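Local structure of cellulose hydrolase (Bacillus licheniformis, 4YZT) at residues 345-350 with 430-435; 456-461 with 499-504. The protein hydrolyses beta-1,4-glucan chains as a tri-modular endoglucanase of glycoside hydrolase family 5, whose catalytic barrel holds a bound glycan. All coordinates share one frame; numbering follows the deposited sequence.

Interaction 1. Residues 345-350 with 430-435. With EDO (1,2-ethanediol), chain C.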
loop_
_atom_site.group_PDB
_atom_site.type_symbol
_atom_site.label_atom_id
_atom_site.label_comp_id
_atom_site.label_asym_id
_atom_site.label_seq_id
_atom_site.Cartn_x
_atom_site.Cartn_y
_atom_site.Cartn_z
ATOM N N PHE A 345 -14.026 -19.937 7.302
ATOM C CA PHE A 345 -13.359 -21.236 7.212
ATOM C C PHE A 345 -14.197 -22.347 7.848
ATOM O O PHE A 345 -14.555 -22.274 9.023
ATOM C CB PHE A 345 -11.984 -21.189 7.893
ATOM C CG PHE A 345 -10.965 -20.353 7.170
ATOM C CD1 PHE A 345 -10.136 -20.920 6.208
ATOM C CD2 PHE A 345 -10.824 -19.005 7.455
ATOM C CE1 PHE A 345 -9.179 -20.143 5.546
ATOM C CE2 PHE A 345 -9.877 -18.231 6.794
ATOM C CZ PHE A 345 -9.055 -18.800 5.849
ATOM N N ILE A 346 -14.515 -23.373 7.069
ATOM C CA ILE A 346 -15.253 -24.522 7.578
ATOM C C ILE A 346 -14.382 -25.769 7.406
ATOM O O ILE A 346 -13.906 -26.050 6.306
ATOM C CB ILE A 346 -16.620 -24.687 6.847
ATOM C CG1 ILE A 346 -17.553 -23.531 7.220
ATOM C CG2 ILE A 346 -17.277 -26.020 7.194
ATOM C CD1 ILE A 346 -18.737 -23.397 6.316
ATOM N N LYS A 347 -14.161 -26.510 8.487
ATOM C CA LYS A 347 -13.287 -27.668 8.403
ATOM C C LYS A 347 -14.036 -28.868 7.851
ATOM O O LYS A 347 -15.190 -29.114 8.215
ATOM C CB LYS A 347 -12.696 -28.008 9.768
ATOM C CG LYS A 347 -11.670 -29.131 9.739
ATOM C CD LYS A 347 -10.876 -29.161 11.022
ATOM C CE LYS A 347 -9.828 -30.261 11.009
ATOM N NZ LYS A 347 -9.066 -30.291 12.281
ATOM N N LYS A 348 -13.371 -29.600 6.962
ATOM C CA LYS A 348 -13.914 -30.815 6.386
ATOM C C LYS A 348 -14.373 -31.751 7.491
ATOM O O LYS A 348 -13.603 -32.083 8.388
ATOM C CB LYS A 348 -12.858 -31.501 5.512
ATOM C CG LYS A 348 -13.395 -32.497 4.509
ATOM C CD LYS A 348 -12.403 -32.652 3.361
ATOM C CE LYS A 348 -12.833 -33.723 2.378
ATOM N NZ LYS A 348 -11.826 -33.875 1.287
ATOM N N GLY A 349 -15.635 -32.158 7.437
ATOM C CA GLY A 349 -16.163 -33.109 8.397
ATOM C C GLY A 349 -16.840 -32.479 9.608
ATOM O O GLY A 349 -17.591 -33.152 10.304
ATOM N N GLN A 350 -16.582 -31.203 9.872
ATOM C CA GLN A 350 -17.105 -30.593 11.090
ATOM C C GLN A 350 -18.634 -30.573 11.084
ATOM O O GLN A 350 -19.260 -30.644 10.023
ATOM C CB GLN A 350 -16.557 -29.172 11.275
ATOM C CG GLN A 350 -17.292 -28.096 10.492
ATOM C CD GLN A 350 -16.943 -26.672 10.955
ATOM O OE1 GLN A 350 -15.804 -26.212 10.827
ATOM N NE2 GLN A 350 -17.936 -25.970 11.490
ATOM N N LEU A 430 -13.673 -24.220 2.366
ATOM C CA LEU A 430 -13.486 -25.538 2.953
ATOM C C LEU A 430 -12.003 -25.820 3.168
ATOM O O LEU A 430 -11.206 -25.671 2.245
ATOM C CB LEU A 430 -14.094 -26.619 2.054
ATOM C CG LEU A 430 -14.133 -28.060 2.581
ATOM C CD1 LEU A 430 -15.056 -28.164 3.789
ATOM C CD2 LEU A 430 -14.590 -29.021 1.478
ATOM N N TYR A 431 -11.627 -26.226 4.374
ATOM C CA TYR A 431 -10.223 -26.558 4.631
ATOM C C TYR A 431 -10.091 -27.861 5.382
ATOM O O TYR A 431 -11.076 -28.397 5.907
ATOM C CB TYR A 431 -9.509 -25.443 5.407
ATOM C CG TYR A 431 -9.706 -25.479 6.908
ATOM C CD1 TYR A 431 -10.821 -24.892 7.493
ATOM C CD2 TYR A 431 -8.773 -26.084 7.741
ATOM C CE1 TYR A 431 -11.004 -24.911 8.858
ATOM C CE2 TYR A 431 -8.951 -26.114 9.113
ATOM C CZ TYR A 431 -10.065 -25.518 9.664
ATOM O OH TYR A 431 -10.244 -25.547 11.024
ATOM N N ASP A 432 -8.865 -28.379 5.401
ATOM C CA ASP A 432 -8.533 -29.582 6.148
ATOM C C ASP A 432 -7.126 -29.391 6.698
ATOM O O ASP A 432 -6.453 -28.420 6.333
ATOM C CB ASP A 432 -8.623 -30.822 5.260
ATOM C CG ASP A 432 -9.004 -32.065 6.037
ATOM O OD1 ASP A 432 -8.960 -32.033 7.288
ATOM O OD2 ASP A 432 -9.356 -33.070 5.395
ATOM N N ASP A 433 -6.688 -30.288 7.578
ATOM C CA ASP A 433 -5.340 -30.202 8.146
ATOM C C ASP A 433 -4.305 -30.118 7.012
ATOM O O ASP A 433 -4.303 -30.947 6.105
ATOM C CB ASP A 433 -5.018 -31.418 9.031
ATOM C CG ASP A 433 -6.047 -31.660 10.132
ATOM O OD1 ASP A 433 -6.447 -30.707 10.834
ATOM O OD2 ASP A 433 -6.446 -32.830 10.303
ATOM N N PRO A 434 -3.424 -29.113 7.065
ATOM C CA PRO A 434 -2.341 -29.014 6.080
ATOM C C PRO A 434 -1.388 -30.199 6.187
ATOM O O PRO A 434 -1.183 -30.699 7.288
ATOM C CB PRO A 434 -1.632 -27.715 6.462
ATOM C CG PRO A 434 -1.934 -27.538 7.919
ATOM C CD PRO A 434 -3.325 -28.080 8.109
ATOM N N LYS A 435 -0.827 -30.642 5.068
ATOM C CA LYS A 435 0.103 -31.760 5.090
ATOM C C LYS A 435 1.419 -31.371 4.420
ATOM O O LYS A 435 1.440 -30.833 3.315
ATOM C CB LYS A 435 -0.511 -32.990 4.406
HETATM C C1 EDO C . -17.985 -30.139 5.312
HETATM O O1 EDO C . -17.166 -31.316 5.322
HETATM C C2 EDO C . -18.485 -29.870 6.727
HETATM O O2 EDO C . -19.178 -31.029 7.213
HETATM O O HOH W 1 -8.476 -26.930 12.653
HETATM O O HOH W 2 -10.895 -33.484 8.742
HETATM O O HOH W 3 -9.123 -33.773 2.997
#
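The carbonyl O of Y431 is met twice from the neighbouring segment: K348 N donates to it over 2.8 Å, nearly along the C=O axis, and K347 CA makes a weaker CA-H...O contact with the same atom from 3.4 Å. One step back, Y431 N bonds to I346 O at 3.0 Å. These are the last bonds of a parallel pairing between strands 338-347 and 424-431, neighbours in the mixed sheet of the X2 carbohydrate-binding module. I346 and L430 lie on one face of the sheet, while K347 and Y431 share the other. There K347, with CG anti to the backbone N (chi1 -175°) and its chain extended beyond, crosses the tyrosine ring; CB approaches Y431 CZ to 3.6 Å and CG sits 3.9 Å above the ring plane, offset toward the rim, in a CH-pi contact. Its NZ then reaches D433 OD1 at 3.0 Å, meeting the syn side of the carboxylate in a salt bridge. An alanine here would probably leave D433 without its charged mate and uncover the part of the ring face that CG overlies. The chain of K348 passes D432 OD2 with CD, and K348 NZ bonds to G406 O. The strand ends in a type II turn from K347 to Q350, where an ethanediol, probably from the crystallisation liquor, bridges G349 N and Q350 O.

Interaction 2. Residues 456-461 with 499-504; sequences ASLNGT and GDLYLK
The fraying end of an antiparallel strand pair brings A456 and D500 together, where strand 452-457 parts from strand 500-503 and runs on into a type I' turn from L458 to T461. Their CA atoms are 5.0 Å apart, yet the bond between the two residues uses a side chain: A456 N donates to D500 OD1 at 3.1 Å with an N-H...O angle of 160°. The CB of D500 points away from the other strand, but chi1 of -58° sets CG anti to the carbonyl carbon and beside the backbone N, and the carboxylate comes back to offer OD1 on its anti side. Beyond A456 no direct hydrogen bond links the two backbones. A water joins them instead, accepting from L458 N and donating to G499 O, each at 2.7 Å, which gives both groups a partner. The same carbonyl is touched by apolar groups, A456 CB and L458 CD1, the latter 3.6 Å from G499 O. Leucine meets leucine more loosely, L458 CD1 lying 4.4 Å from L501 CD2. The turn itself is tied at L458 O, which accepts from both T461 N and T461 OG1, the hydroxyl at 2.8 Å from L458 O; N459 and G460, its two central residues, have the positive phi that a type I' turn requires. Among its neighbours, the pair forms the middle of a four-stranded antiparallel sheet, flanked by strands 435-436 and 494-497. L458 leans on E496 of the latter, while L501 packs on F519 and T461 on L521, both of strand 515-522, which belongs to the adjoining mixed sheet.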
loop_
_atom_site.group_PDB
_atom_site.type_symbol
_atom_site.label_atom_id
_atom_site.label_comp_id
_atom_site.label_asym_id
_atom_site.label_seq_id
_atom_site.Cartn_x
_atom_site.Cartn_y
_atom_site.Cartn_z
ATOM N N ALA A 456 4.206 -28.198 0.258
ATOM C CA ALA A 456 3.078 -28.352 1.156
ATOM C C ALA A 456 1.770 -28.589 0.400
ATOM O O ALA A 456 1.631 -28.200 -0.763
ATOM C CB ALA A 456 2.953 -27.113 2.055
ATOM N N SER A 457 0.837 -29.265 1.064
ATOM C CA SER A 457 -0.568 -29.274 0.668
ATOM C C SER A 457 -1.305 -28.509 1.740
ATOM O O SER A 457 -1.628 -29.074 2.786
ATOM C CB SER A 457 -1.133 -30.693 0.556
ATOM O OG SER A 457 -0.348 -31.515 -0.290
ATOM N N LEU A 458 -1.569 -27.230 1.505
ATOM C CA LEU A 458 -2.156 -26.393 2.557
ATOM C C LEU A 458 -3.658 -26.650 2.762
ATOM O O LEU A 458 -4.241 -26.240 3.774
ATOM C CB LEU A 458 -1.901 -24.913 2.244
ATOM C CG LEU A 458 -0.415 -24.530 2.336
ATOM C CD1 LEU A 458 -0.193 -23.096 1.859
ATOM C CD2 LEU A 458 0.119 -24.701 3.758
ATOM N N ASN A 459 -4.268 -27.326 1.797
ATOM C CA ASN A 459 -5.640 -27.814 1.920
ATOM C C ASN A 459 -6.626 -26.724 2.320
ATOM O O ASN A 459 -7.484 -26.943 3.165
ATOM C CB ASN A 459 -5.709 -28.965 2.929
ATOM C CG ASN A 459 -4.949 -30.197 2.463
ATOM O OD1 ASN A 459 -4.797 -30.426 1.262
ATOM N ND2 ASN A 459 -4.483 -31.007 3.416
ATOM N N GLY A 460 -6.500 -25.558 1.701
ATOM C CA GLY A 460 -7.451 -24.483 1.921
ATOM C C GLY A 460 -6.976 -23.429 2.898
ATOM O O GLY A 460 -7.547 -22.339 2.972
ATOM N N THR A 461 -5.938 -23.749 3.663
ATOM C CA THR A 461 -5.404 -22.787 4.611
ATOM C C THR A 461 -4.477 -21.800 3.898
ATOM O O THR A 461 -4.058 -22.041 2.769
ATOM C CB THR A 461 -4.643 -23.461 5.773
ATOM O OG1 THR A 461 -3.433 -24.049 5.291
ATOM C CG2 THR A 461 -5.497 -24.517 6.442
ATOM N N GLY A 499 1.283 -22.485 -3.347
ATOM C CA GLY A 499 0.898 -23.487 -2.366
ATOM C C GLY A 499 2.030 -24.050 -1.515
ATOM O O GLY A 499 1.779 -24.854 -0.614
ATOM N N ASP A 500 3.267 -23.643 -1.804
ATOM C CA ASP A 500 4.426 -24.058 -1.021
ATOM C C ASP A 500 4.927 -22.933 -0.100
ATOM O O ASP A 500 4.713 -21.747 -0.357
ATOM C CB ASP A 500 5.556 -24.514 -1.955
ATOM C CG ASP A 500 5.133 -25.650 -2.875
ATOM O OD1 ASP A 500 4.482 -26.606 -2.404
ATOM O OD2 ASP A 500 5.448 -25.584 -4.078
ATOM N N LEU A 501 5.585 -23.324 0.982
ATOM C CA LEU A 501 6.123 -22.386 1.948
ATOM C C LEU A 501 7.618 -22.190 1.726
ATOM O O LEU A 501 8.322 -23.135 1.355
ATOM C CB LEU A 501 5.861 -22.895 3.368
ATOM C CG LEU A 501 4.399 -23.215 3.690
ATOM C CD1 LEU A 501 4.279 -24.001 4.985
ATOM C CD2 LEU A 501 3.570 -21.927 3.767
ATOM N N TYR A 502 8.106 -20.976 1.980
ATOM C CA TYR A 502 9.508 -20.649 1.733
ATOM C C TYR A 502 10.106 -19.860 2.887
ATOM O O TYR A 502 9.474 -18.941 3.407
ATOM C CB TYR A 502 9.655 -19.830 0.446
ATOM C CG TYR A 502 9.383 -20.594 -0.841
ATOM C CD1 TYR A 502 10.427 -21.148 -1.570
ATOM C CD2 TYR A 502 8.086 -20.730 -1.334
ATOM C CE1 TYR A 502 10.186 -21.841 -2.756
ATOM C CE2 TYR A 502 7.833 -21.422 -2.505
ATOM C CZ TYR A 502 8.887 -21.969 -3.214
ATOM O OH TYR A 502 8.654 -22.660 -4.380
ATOM N N LEU A 503 11.322 -20.232 3.285
ATOM C CA LEU A 503 12.160 -19.389 4.125
ATOM C C LEU A 503 13.244 -18.745 3.276
ATOM O O LEU A 503 13.961 -19.428 2.529
ATOM C CB LEU A 503 12.813 -20.188 5.252
ATOM C CG LEU A 503 11.901 -20.662 6.376
ATOM C CD1 LEU A 503 12.685 -21.560 7.301
ATOM C CD2 LEU A 503 11.353 -19.449 7.135
ATOM N N LYS A 504 13.376 -17.435 3.404
ATOM C CA LYS A 504 14.343 -16.700 2.610
ATOM C C LYS A 504 15.778 -17.036 3.014
ATOM O O LYS A 504 16.061 -17.345 4.172
ATOM C CB LYS A 504 14.089 -15.192 2.729
ATOM C CG LYS A 504 12.792 -14.747 2.070
ATOM C CD LYS A 504 12.955 -14.498 0.581
ATOM C CE LYS A 504 13.731 -13.230 0.336
ATOM N NZ LYS A 504 13.407 -12.619 -0.977
HETATM O O HOH W 4 -0.679 -25.948 -0.753
#

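Interaction 1 precedes interaction 2 along the chain, and their centres are about 15 Å apart. The first pairs two strands of the X2 module, and the second joins strands of the beta-rich C-terminal part that follows. Residues 430-435 connect them, since strand 424-431 ends in interaction 1 and the chain then enters strand 435-436, beside strand 452-457. The two contacts touch directly: D433 O lies 2.7 Å from N459 ND2 and K435 O 2.8 Å from S457 N, both probable hydrogen bonds. They therefore mark the junction of two accessory modules, apart from the catalytic barrel with its bound glycan.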